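PDB 2YIK: endoglucanase from Clostridium thermocellum, which probably hydrolyses the beta-1,4-glucosidic bonds of cellulose, acting as a family 9 glycoside hydrolase of the endoglucanase type. Local coordinates for residues A[150-153]-A[154-158]; A[363-366]-A[367-371]; A[432-435]-A[436-440]. One frame throughout, in Å; residues are numbered along the deposited sequence.

Contact 1 (A[150-153]-A[154-158]); sequences QAVH and AEVIL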
# COMPACT_ATOMS: atom_id res chain seq x y z
N GLN A 150 -7.94 15.09 -9.37
CA GLN A 150 -6.79 14.27 -9.00
C GLN A 150 -6.90 12.79 -9.39
O GLN A 150 -6.04 11.99 -9.04
CB GLN A 150 -6.55 14.38 -7.49
CG GLN A 150 -6.35 15.81 -6.98
CD GLN A 150 -5.24 16.54 -7.71
OE1 GLN A 150 -4.10 16.06 -7.75
NE2 GLN A 150 -5.55 17.70 -8.28
N ALA A 151 -7.96 12.43 -10.12
CA ALA A 151 -8.16 11.04 -10.51
C ALA A 151 -7.11 10.56 -11.50
O ALA A 151 -6.63 9.42 -11.41
CB ALA A 151 -9.56 10.85 -11.09
N VAL A 152 -6.74 11.41 -12.45
CA VAL A 152 -5.74 11.03 -13.44
C VAL A 152 -4.41 10.69 -12.75
O VAL A 152 -3.78 9.69 -13.10
CB VAL A 152 -5.52 12.15 -14.48
CG1 VAL A 152 -4.33 11.81 -15.38
CG2 VAL A 152 -6.77 12.32 -15.33
N HIS A 153 -4.01 11.51 -11.79
CA HIS A 153 -2.76 11.29 -11.05
C HIS A 153 -2.82 9.92 -10.35
O HIS A 153 -1.87 9.15 -10.39
CB HIS A 153 -2.57 12.40 -10.01
CG HIS A 153 -1.19 12.47 -9.43
ND1 HIS A 153 -0.21 11.55 -9.72
CD2 HIS A 153 -0.63 13.37 -8.58
CE1 HIS A 153 0.90 11.88 -9.07
NE2 HIS A 153 0.67 12.97 -8.37
N ALA A 154 -3.95 9.64 -9.70
CA ALA A 154 -4.14 8.37 -9.00
C ALA A 154 -4.01 7.18 -9.95
O ALA A 154 -3.35 6.18 -9.64
CB ALA A 154 -5.50 8.35 -8.32
N GLU A 155 -4.65 7.28 -11.12
CA GLU A 155 -4.60 6.19 -12.07
C GLU A 155 -3.19 5.95 -12.62
O GLU A 155 -2.80 4.81 -12.85
CB GLU A 155 -5.62 6.43 -13.19
CG GLU A 155 -7.06 6.38 -12.67
CD GLU A 155 -8.10 6.41 -13.78
OE1 GLU A 155 -7.71 6.51 -14.95
OE2 GLU A 155 -9.31 6.33 -13.47
N VAL A 156 -2.41 7.02 -12.78
CA VAL A 156 -1.04 6.86 -13.27
C VAL A 156 -0.21 6.10 -12.25
O VAL A 156 0.60 5.23 -12.60
CB VAL A 156 -0.38 8.23 -13.56
CG1 VAL A 156 1.10 8.03 -13.87
CG2 VAL A 156 -1.07 8.89 -14.75
N ILE A 157 -0.40 6.43 -10.97
CA ILE A 157 0.33 5.76 -9.90
C ILE A 157 -0.12 4.30 -9.79
O ILE A 157 0.72 3.41 -9.69
CB ILE A 157 0.11 6.46 -8.52
CG1 ILE A 157 0.94 7.74 -8.43
CG2 ILE A 157 0.56 5.54 -7.40
CD1 ILE A 157 0.75 8.67 -9.60
N LEU A 158 -1.42 4.05 -9.82
CA LEU A 158 -1.94 2.69 -9.71
C LEU A 158 -1.53 1.80 -10.89
O LEU A 158 -1.31 0.61 -10.72
CB LEU A 158 -3.45 2.71 -9.53
CG LEU A 158 -3.88 3.28 -8.17
CD1 LEU A 158 -5.35 3.62 -8.18
CD2 LEU A 158 -3.55 2.29 -7.06
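Val152 and Val156 stand one turn apart on the more exposed side of a helix and just meet, Val152 CG1 reaching Val156 CG2 at 4.4 Å. Val156 CG2 comes to this position because it lies anti to its own carbonyl carbon, with CG1 anti to the backbone N (chi1 171°); the same methyl rests against the backbone, Val156 CG2 being 3.3 Å from Val152 O. Glu155 uses its aliphatic part in a similar way. Its CG folds back toward the preceding turn, 3.3 Å from Ala151 O, and the rest of the chain then runs out extended, taking the carboxylate beyond the local contact to Tyr138, whose hydroxyl is hydrogen-bonded to OE2. His153 and Ile157 pass each other at a slant on another side of the helix, but the model is too tight there for the exact spacing to be trusted. The His153 ring also packs edge-to-face with Phe49. Beneath these side chains run the bonds of the helix itself: Ala154 N to Gln150 O at 3.2 Å, Glu155 N to Ala151 O at 2.9 Å, with an N-H...O angle of 161°, and Val156 N to Val152 O at 3.0 Å. The side-chain NE2 of Gln150 turns back to Thr148 O, while its carbonyl accepts the first of these bonds. Ala151, Ala154 and Leu158 follow one another at helical spacing and all touch Tyr138 on helix 124-140, and Leu158 also reaches Asn229 and Asn232 on helix 216-233. This is the first stretch of an alpha-helix, Gln150 at its N-cap position, packed against helices 124-140 and 216-233, as expected in the (alpha/alpha)6 barrel of family 9 glycoside hydrolases.

Contact 2 (A[363-366]-A[367-371]); sequences KPIQ and DLLDK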
# COMPACT_ATOMS: atom_id res chain seq x y z
N LYS A 363 -19.36 -5.11 12.82
CA LYS A 363 -19.05 -5.03 14.25
C LYS A 363 -17.56 -5.02 14.59
O LYS A 363 -17.12 -4.23 15.43
CB LYS A 363 -19.77 -6.17 15.01
CG LYS A 363 -19.65 -6.10 16.52
CD LYS A 363 -20.03 -4.73 17.06
CE LYS A 363 -20.12 -4.71 18.58
NZ LYS A 363 -20.58 -3.37 19.05
N PRO A 364 -16.75 -5.87 13.94
CA PRO A 364 -15.33 -5.84 14.28
C PRO A 364 -14.68 -4.47 14.01
O PRO A 364 -13.77 -4.06 14.73
CB PRO A 364 -14.74 -6.93 13.40
CG PRO A 364 -15.86 -7.92 13.31
CD PRO A 364 -17.05 -7.01 13.05
N ILE A 365 -15.16 -3.78 12.99
CA ILE A 365 -14.63 -2.47 12.65
C ILE A 365 -15.23 -1.39 13.55
O ILE A 365 -14.59 -0.38 13.83
CB ILE A 365 -14.87 -2.15 11.15
CG1 ILE A 365 -13.82 -2.86 10.29
CG2 ILE A 365 -14.87 -0.64 10.91
CD1 ILE A 365 -12.39 -2.42 10.58
N GLN A 366 -16.45 -1.62 14.02
CA GLN A 366 -17.06 -0.65 14.92
C GLN A 366 -16.26 -0.70 16.22
O GLN A 366 -16.04 0.33 16.87
CB GLN A 366 -18.54 -0.99 15.18
CG GLN A 366 -19.23 0.03 16.07
CD GLN A 366 -20.66 -0.35 16.43
OE1 GLN A 366 -21.28 0.28 17.29
NE2 GLN A 366 -21.18 -1.38 15.79
N ASP A 367 -15.83 -1.90 16.60
CA ASP A 367 -15.03 -2.09 17.81
C ASP A 367 -13.66 -1.45 17.65
O ASP A 367 -13.13 -0.84 18.57
CB ASP A 367 -14.85 -3.58 18.11
CG ASP A 367 -16.10 -4.23 18.65
OD1 ASP A 367 -17.11 -3.51 18.85
OD2 ASP A 367 -16.09 -5.45 18.88
N LEU A 368 -13.07 -1.60 16.46
CA LEU A 368 -11.77 -1.03 16.17
C LEU A 368 -11.84 0.49 16.27
O LEU A 368 -11.00 1.13 16.89
CB LEU A 368 -11.33 -1.42 14.76
CG LEU A 368 -10.07 -0.75 14.21
CD1 LEU A 368 -8.85 -1.20 15.02
CD2 LEU A 368 -9.92 -1.09 12.73
N LEU A 369 -12.87 1.05 15.65
CA LEU A 369 -13.07 2.49 15.64
C LEU A 369 -13.42 3.07 17.01
O LEU A 369 -12.99 4.18 17.33
CB LEU A 369 -14.13 2.87 14.60
CG LEU A 369 -13.66 2.68 13.15
CD1 LEU A 369 -14.82 2.95 12.20
CD2 LEU A 369 -12.50 3.63 12.86
N ASP A 370 -14.19 2.34 17.81
CA ASP A 370 -14.52 2.83 19.15
C ASP A 370 -13.22 2.89 19.95
O ASP A 370 -13.02 3.78 20.77
CB ASP A 370 -15.49 1.89 19.88
CG ASP A 370 -16.91 2.01 19.38
OD1 ASP A 370 -17.27 3.06 18.80
OD2 ASP A 370 -17.69 1.05 19.58
N LYS A 371 -12.35 1.93 19.68
CA LYS A 371 -11.07 1.84 20.36
C LYS A 371 -10.17 3.02 19.99
O LYS A 371 -9.63 3.69 20.88
CB LYS A 371 -10.39 0.51 20.02
CG LYS A 371 -9.31 0.08 21.01
CD LYS A 371 -8.75 -1.30 20.69
CE LYS A 371 -9.77 -2.40 20.95
NZ LYS A 371 -9.15 -3.75 20.88
O HOH W 1 -18.49 -1.39 19.15
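Lys363 and Asp367 form a salt bridge across one helical turn, long at 3.5 Å between Lys363 NZ and Asp367 OD1. The two chains approach at a slant, and the lysine gets there by a bend near its root, at chi2 (51°), after which it runs straight; its CE lies 3.3 Å from the same OD1. A water tightens what the direct ion pair leaves loose. It accepts a hydrogen bond from Lys363 NZ at 2.9 Å and donates two, to Asp367 OD1 at 2.5 Å and to Asp370 OD2 at 2.6 Å, so that one molecule links an ammonium group to two carboxylates on successive turns. Asp370 OD2 itself stays 5.3 Å from Lys363 NZ, so the two groups are joined by the bridging water and not by direct contact. The lysine's positive charge probably offsets part of the repulsion between the two carboxylates.

What positions Asp370 lies further out: its OD1 accepts from the hydroxyl of Tyr417, with Lys416 adding only a long, weak ion pair. Gln366 runs alongside Asp370, pointing the same way, with amide and carboxylate planes 74° apart.

The apolar side is built from Ile365. Its CD1 lies 3.5 Å from Leu368 CD2, the two side chains pointing the same way, while its other branch, CG2, crosses Leu369 and comes within 3.8 Å of Leu369 CD1. Helix 363-373 is thus two-faced, with a water-linked charged ridge and an oily face turned inward. Ile365 and Leu368 rest on helix 322-336, Ile365 and Leu369 on helix 392-408, and Gln366 and Leu369 touch Tyr417 of helix 416-428, while Pro364 lies against the loop residues Tyr308 and Pro311.

Contact 3 (A[432-435]-A[436-440]); sequences NPLN and RCYVV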
# COMPACT_ATOMS: atom_id res chain seq x y z
N ASN A 432 -1.10 21.22 16.51
CA ASN A 432 -0.40 20.50 17.57
C ASN A 432 0.55 21.42 18.35
O ASN A 432 0.75 22.57 17.98
CB ASN A 432 0.39 19.35 16.94
CG ASN A 432 1.35 19.81 15.86
OD1 ASN A 432 2.29 20.56 16.12
ND2 ASN A 432 1.11 19.36 14.63
N PRO A 433 1.15 20.91 19.44
CA PRO A 433 2.07 21.71 20.26
C PRO A 433 3.25 22.37 19.54
O PRO A 433 3.77 23.37 20.03
CB PRO A 433 2.52 20.72 21.33
CG PRO A 433 1.31 19.88 21.53
CD PRO A 433 0.88 19.61 20.09
N LEU A 434 3.67 21.81 18.41
CA LEU A 434 4.80 22.36 17.66
C LEU A 434 4.35 23.18 16.46
O LEU A 434 5.18 23.73 15.74
CB LEU A 434 5.71 21.23 17.15
CG LEU A 434 6.32 20.23 18.14
CD1 LEU A 434 7.20 19.24 17.39
CD2 LEU A 434 7.15 20.99 19.19
N ASN A 435 3.03 23.28 16.28
CA ASN A 435 2.44 23.96 15.13
C ASN A 435 3.18 23.42 13.91
O ASN A 435 3.48 24.15 12.96
CB ASN A 435 2.58 25.48 15.21
CG ASN A 435 1.73 26.18 14.17
OD1 ASN A 435 0.67 25.68 13.77
ND2 ASN A 435 2.17 27.35 13.73
N ARG A 436 3.46 22.12 13.94
CA ARG A 436 4.20 21.48 12.87
C ARG A 436 3.36 20.65 11.92
O ARG A 436 2.56 19.81 12.36
CB ARG A 436 5.31 20.61 13.45
CG ARG A 436 6.31 20.21 12.39
CD ARG A 436 7.27 19.13 12.82
NE ARG A 436 8.21 19.51 13.86
CZ ARG A 436 8.86 20.66 13.91
NH1 ARG A 436 8.66 21.59 12.98
NH2 ARG A 436 9.74 20.89 14.89
N CYS A 437 3.54 20.89 10.63
CA CYS A 437 2.83 20.13 9.61
C CYS A 437 3.73 18.97 9.25
O CYS A 437 4.89 19.16 8.86
CB CYS A 437 2.56 20.98 8.37
SG CYS A 437 1.68 20.07 7.06
N TYR A 438 3.21 17.76 9.39
CA TYR A 438 3.98 16.56 9.13
C TYR A 438 3.95 16.04 7.69
O TYR A 438 4.45 14.95 7.40
CB TYR A 438 3.55 15.48 10.13
CG TYR A 438 3.98 15.82 11.54
CD1 TYR A 438 5.30 15.62 11.95
CD2 TYR A 438 3.09 16.39 12.46
CE1 TYR A 438 5.72 15.97 13.23
CE2 TYR A 438 3.50 16.76 13.74
CZ TYR A 438 4.82 16.54 14.12
OH TYR A 438 5.24 16.89 15.39
N VAL A 439 3.37 16.83 6.79
CA VAL A 439 3.29 16.52 5.37
C VAL A 439 4.29 17.50 4.75
O VAL A 439 4.05 18.70 4.77
CB VAL A 439 1.87 16.81 4.84
CG1 VAL A 439 1.79 16.52 3.34
CG2 VAL A 439 0.86 15.97 5.59
N VAL A 440 5.41 17.01 4.22
CA VAL A 440 6.37 17.97 3.69
C VAL A 440 5.92 18.76 2.46
O VAL A 440 5.23 18.24 1.58
CB VAL A 440 7.79 17.31 3.47
CG1 VAL A 440 7.74 15.82 3.69
CG2 VAL A 440 8.34 17.67 2.11
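A single side-chain amide, that of Asn432, reaches both the N-H and the carbonyl of Arg436, four residues on, the carbonyl bond being the surer. It sits in an Asx turn combined with a type I beta turn from Asn432 to Asn435. Asn432 CG occupies the crowded position between its backbone N and carbonyl carbon (chi1 56°), which swings the amide over the turn. From there OD1 accepts from Leu434 N at 3.0 Å, in the carbonyl plane on a lone pair, and less surely from Arg436 N at 2.9 Å. ND2 donates to Arg436 O at 2.7 Å, nearly in the amide plane, and also to Tyr427 O, which ties the loop to the end of helix 416-428. Asn435 has a positive phi (48°), which helps turn the chain so that the backbone of Arg436 comes round to the amide.

Beside the turn Leu434, Arg436 and Tyr438 pack on one another. Leu434 CD1 lies 3.7 Å from Arg436 NE, and the Leu434 and Tyr438 side chains cross at about a right angle. Arg436 CG sits over one face of the Tyr438 ring, toward its rim, 4.3 Å above the plane, while Tyr438 OH is 3.7 Å from Leu434 CD1.

How the contacts relate
From the N terminus, contact 1 comes first, then contact 2 and contact 3, strictly in series; none nests within or crosses another. Each bridges only neighbouring turns or a tight reversal. Contact 1 closes the opening turns of helix 151-167, set against helices 124-140 and 216-233. Contact 2 does the same for helix 363-373, anchored on helices 322-336, 392-408 and 416-428. Contact 3 closes a turn just after helix 416-428, so that helix is the element contacts 2 and 3 share. The three are well separated, their centres about 27 to 31 Å apart, and contacts 1 and 3 are nearest, about 12 Å between closest atoms.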